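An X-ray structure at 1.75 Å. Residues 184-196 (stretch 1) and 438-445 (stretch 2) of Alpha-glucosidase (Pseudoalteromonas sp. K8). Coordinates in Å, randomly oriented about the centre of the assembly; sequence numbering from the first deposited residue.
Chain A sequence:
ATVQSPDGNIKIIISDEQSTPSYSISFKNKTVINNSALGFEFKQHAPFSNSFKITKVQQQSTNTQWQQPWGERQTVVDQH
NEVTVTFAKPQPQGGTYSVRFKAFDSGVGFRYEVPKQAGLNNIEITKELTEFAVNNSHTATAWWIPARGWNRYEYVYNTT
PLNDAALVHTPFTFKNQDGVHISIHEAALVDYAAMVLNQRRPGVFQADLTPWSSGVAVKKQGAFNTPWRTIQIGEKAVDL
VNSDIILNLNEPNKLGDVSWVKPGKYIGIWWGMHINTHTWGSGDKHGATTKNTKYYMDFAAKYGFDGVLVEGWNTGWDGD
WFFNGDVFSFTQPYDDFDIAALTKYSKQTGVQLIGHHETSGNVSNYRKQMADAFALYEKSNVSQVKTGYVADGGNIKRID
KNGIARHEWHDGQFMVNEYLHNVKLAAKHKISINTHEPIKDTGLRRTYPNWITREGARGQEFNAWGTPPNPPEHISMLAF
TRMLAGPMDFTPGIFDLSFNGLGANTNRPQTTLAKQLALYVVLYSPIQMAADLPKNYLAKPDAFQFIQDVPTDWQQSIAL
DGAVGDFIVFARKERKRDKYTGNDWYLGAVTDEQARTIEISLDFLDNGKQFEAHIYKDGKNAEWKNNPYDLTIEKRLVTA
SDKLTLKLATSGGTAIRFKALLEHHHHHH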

# COMPACT_ATOMS: atom_id res chain seq x y z
N ILE A 184 -3.53 13.09 -4.47
CA ILE A 184 -4.46 13.31 -3.37
C ILE A 184 -4.68 11.99 -2.65
O ILE A 184 -4.91 10.96 -3.30
CB ILE A 184 -5.79 13.90 -3.88
CG1 ILE A 184 -5.52 15.23 -4.59
CG2 ILE A 184 -6.79 14.09 -2.72
CD1 ILE A 184 -6.72 15.76 -5.33
N HIS A 185 -4.62 12.02 -1.32
CA HIS A 185 -4.79 10.80 -0.54
C HIS A 185 -5.25 11.23 0.86
O HIS A 185 -5.75 12.35 1.03
CB HIS A 185 -3.47 10.00 -0.57
CG HIS A 185 -3.57 8.63 0.04
ND1 HIS A 185 -4.56 7.73 -0.29
CD2 HIS A 185 -2.76 8.00 0.93
CE1 HIS A 185 -4.37 6.61 0.39
NE2 HIS A 185 -3.29 6.75 1.14
N GLU A 186 -5.11 10.35 1.84
CA GLU A 186 -5.43 10.71 3.21
C GLU A 186 -4.52 9.95 4.16
O GLU A 186 -3.87 8.96 3.78
CB GLU A 186 -6.92 10.47 3.53
CG GLU A 186 -7.47 9.12 3.17
CD GLU A 186 -8.95 9.00 3.51
OE1 GLU A 186 -9.66 8.23 2.83
OE2 GLU A 186 -9.42 9.67 4.46
N ALA A 187 -4.44 10.42 5.40
CA ALA A 187 -3.55 9.81 6.38
C ALA A 187 -4.28 9.63 7.70
O ALA A 187 -5.11 10.47 8.09
CB ALA A 187 -2.28 10.66 6.58
N ALA A 188 -3.95 8.53 8.39
CA ALA A 188 -4.50 8.21 9.71
C ALA A 188 -6.02 8.04 9.65
O ALA A 188 -6.78 8.70 10.37
CB ALA A 188 -4.10 9.27 10.76
N LEU A 189 -6.45 7.12 8.80
CA LEU A 189 -7.89 6.85 8.64
C LEU A 189 -8.33 5.97 9.80
O LEU A 189 -8.16 4.74 9.76
CB LEU A 189 -8.16 6.20 7.28
CG LEU A 189 -9.59 5.73 7.01
CD1 LEU A 189 -10.60 6.87 7.17
CD2 LEU A 189 -9.66 5.13 5.60
N VAL A 190 -8.88 6.60 10.83
CA VAL A 190 -9.24 5.96 12.09
C VAL A 190 -10.66 6.37 12.46
O VAL A 190 -10.96 7.57 12.51
CB VAL A 190 -8.28 6.36 13.23
CG1 VAL A 190 -8.71 5.72 14.55
CG2 VAL A 190 -6.85 5.98 12.88
N ASP A 191 -11.52 5.39 12.72
CA ASP A 191 -12.91 5.64 13.14
C ASP A 191 -13.62 6.63 12.22
O ASP A 191 -14.27 7.58 12.66
CB ASP A 191 -12.97 6.13 14.59
CG ASP A 191 -14.39 6.18 15.12
OD1 ASP A 191 -15.19 5.30 14.73
OD2 ASP A 191 -14.72 7.11 15.90
N TYR A 192 -13.50 6.39 10.91
CA TYR A 192 -14.06 7.30 9.93
C TYR A 192 -14.21 6.52 8.63
O TYR A 192 -13.65 5.42 8.49
CB TYR A 192 -13.15 8.52 9.75
CG TYR A 192 -13.81 9.79 9.24
CD1 TYR A 192 -14.41 10.70 10.12
CD2 TYR A 192 -13.76 10.13 7.88
CE1 TYR A 192 -14.98 11.88 9.65
CE2 TYR A 192 -14.32 11.31 7.40
CZ TYR A 192 -14.93 12.18 8.30
OH TYR A 192 -15.47 13.35 7.83
N ALA A 193 -14.98 7.07 7.71
CA ALA A 193 -15.20 6.44 6.41
C ALA A 193 -14.13 6.88 5.43
O ALA A 193 -13.71 8.04 5.43
CB ALA A 193 -16.59 6.82 5.87
N ALA A 194 -13.68 5.95 4.58
CA ALA A 194 -12.68 6.30 3.58
C ALA A 194 -13.23 7.34 2.61
O ALA A 194 -14.43 7.38 2.30
CB ALA A 194 -12.23 5.08 2.78
N MET A 195 -12.34 8.19 2.12
CA MET A 195 -12.67 9.20 1.12
C MET A 195 -12.43 8.64 -0.28
O MET A 195 -11.34 8.17 -0.60
CB MET A 195 -11.83 10.46 1.35
CG MET A 195 -12.07 11.57 0.35
SD MET A 195 -11.02 13.00 0.73
CE MET A 195 -9.38 12.39 0.31
N VAL A 196 -13.46 8.71 -1.10
CA VAL A 196 -13.39 8.54 -2.54
C VAL A 196 -13.51 9.94 -3.15
O VAL A 196 -14.07 10.84 -2.51
CB VAL A 196 -14.54 7.59 -2.96
CG1 VAL A 196 -15.03 7.86 -4.35
CG2 VAL A 196 -14.13 6.13 -2.71
N PRO A 438 -7.89 -5.11 1.60
CA PRO A 438 -7.82 -4.30 2.82
C PRO A 438 -8.53 -2.98 2.66
O PRO A 438 -9.09 -2.69 1.59
CB PRO A 438 -6.32 -4.06 2.96
CG PRO A 438 -5.93 -3.80 1.51
CD PRO A 438 -6.80 -4.75 0.68
N ILE A 439 -8.48 -2.16 3.70
CA ILE A 439 -8.58 -0.72 3.53
C ILE A 439 -7.25 -0.22 2.98
O ILE A 439 -6.18 -0.77 3.30
CB ILE A 439 -8.94 -0.03 4.87
CG1 ILE A 439 -9.03 1.49 4.70
CG2 ILE A 439 -7.89 -0.36 5.95
CD1 ILE A 439 -10.21 1.95 3.84
N LYS A 440 -7.30 0.81 2.14
CA LYS A 440 -6.06 1.39 1.62
C LYS A 440 -5.15 1.83 2.76
O LYS A 440 -5.61 2.16 3.86
CB LYS A 440 -6.39 2.58 0.72
CG LYS A 440 -7.02 3.74 1.49
CD LYS A 440 -7.68 4.75 0.55
CE LYS A 440 -8.31 5.89 1.35
NZ LYS A 440 -8.99 6.91 0.49
N ASP A 441 -3.85 1.79 2.50
CA ASP A 441 -2.84 2.21 3.47
C ASP A 441 -2.93 3.72 3.67
O ASP A 441 -2.97 4.48 2.70
CB ASP A 441 -1.45 1.80 2.95
CG ASP A 441 -0.34 1.96 3.99
OD1 ASP A 441 -0.47 2.81 4.90
OD2 ASP A 441 0.69 1.23 3.87
N THR A 442 -3.02 4.16 4.93
CA THR A 442 -3.00 5.59 5.22
C THR A 442 -1.92 5.93 6.24
O THR A 442 -2.00 6.96 6.92
CB THR A 442 -4.37 6.09 5.69
OG1 THR A 442 -4.77 5.42 6.89
CG2 THR A 442 -5.43 5.82 4.60
N GLY A 443 -0.89 5.08 6.35
CA GLY A 443 0.25 5.34 7.21
C GLY A 443 0.15 4.80 8.62
O GLY A 443 1.01 5.11 9.44
N LEU A 444 -0.87 3.99 8.92
CA LEU A 444 -1.06 3.54 10.30
C LEU A 444 0.02 2.58 10.77
O LEU A 444 0.12 2.34 11.99
CB LEU A 444 -2.45 2.91 10.44
CG LEU A 444 -3.59 3.93 10.44
CD1 LEU A 444 -4.92 3.25 10.19
CD2 LEU A 444 -3.60 4.67 11.78
N ARG A 445 0.84 2.02 9.87
CA ARG A 445 2.00 1.24 10.30
C ARG A 445 2.92 2.03 11.23
O ARG A 445 3.66 1.42 12.01
CB ARG A 445 2.79 0.73 9.09
CG ARG A 445 3.36 1.87 8.21
CD ARG A 445 4.02 1.33 6.94
NE ARG A 445 4.23 2.37 5.93
CZ ARG A 445 5.42 2.77 5.48
NH1 ARG A 445 6.56 2.24 5.96
NH2 ARG A 445 5.49 3.71 4.54

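The strongest polar contact is the salt bridge between K440 NZ and E186 OE1, at 2.8 Å. K440 points its CA-to-CB bond toward stretch 1 and, after a p first rotamer, runs fully extended (chi2 to chi4 all t), which carries the ammonium group to the carboxylate. E186 leaves its strand sideways, and its p, t conformation brings its end to the lysine. E186 OE1 also accepts a hydrogen bond from M195 N (2.8 Å, 171° at the hydrogen), so one carboxylate oxygen ties the two strand segments of stretch 1 to the lysine of stretch 2. M195 O lies 2.9 Å from K440 NZ.

Three further hydrogen bonds follow, the two to T442 nearly straight and the one from H185 more bent. H185 NE2 donates to D441 O (2.8 Å, 154°), an acceptor lying near the ring plane, where an imidazole N-H must point; K440 CD also meets the ring edge, 3.8 Å from H185 CE1. T442 then serves as acceptor twice: A188 N reaches T442 O at 2.9 Å and L189 N reaches T442 OG1 at 3.1 Å, both at 168°. T442 O also receives a CA-H contact from A187 CA at 3.3 Å. With chi1 at 61°, T442 places its hydroxyl at the L189 amide and T442 CG2 4.1 Å from E186 CG. E186 O, 3.5 Å from T442 CB, is buried by the contact and has no polar partner in the model.

Two residues after D441, whose OD1 accepts from G443 N at 2.7 Å, G443 adopts phi/psi of 91/9, where a CB would jam against the preceding carbonyl; glycine fits.

Apolar packing completes the contact, which buries 494 Å² summed over both stretches. I439 CD1 sits 3.7 Å from L189 CD2 and 3.9 Å from A194 CB, whose small methyl points toward stretch 2. Farther along, L444 CD2 packs 3.7 Å from V190 CG2.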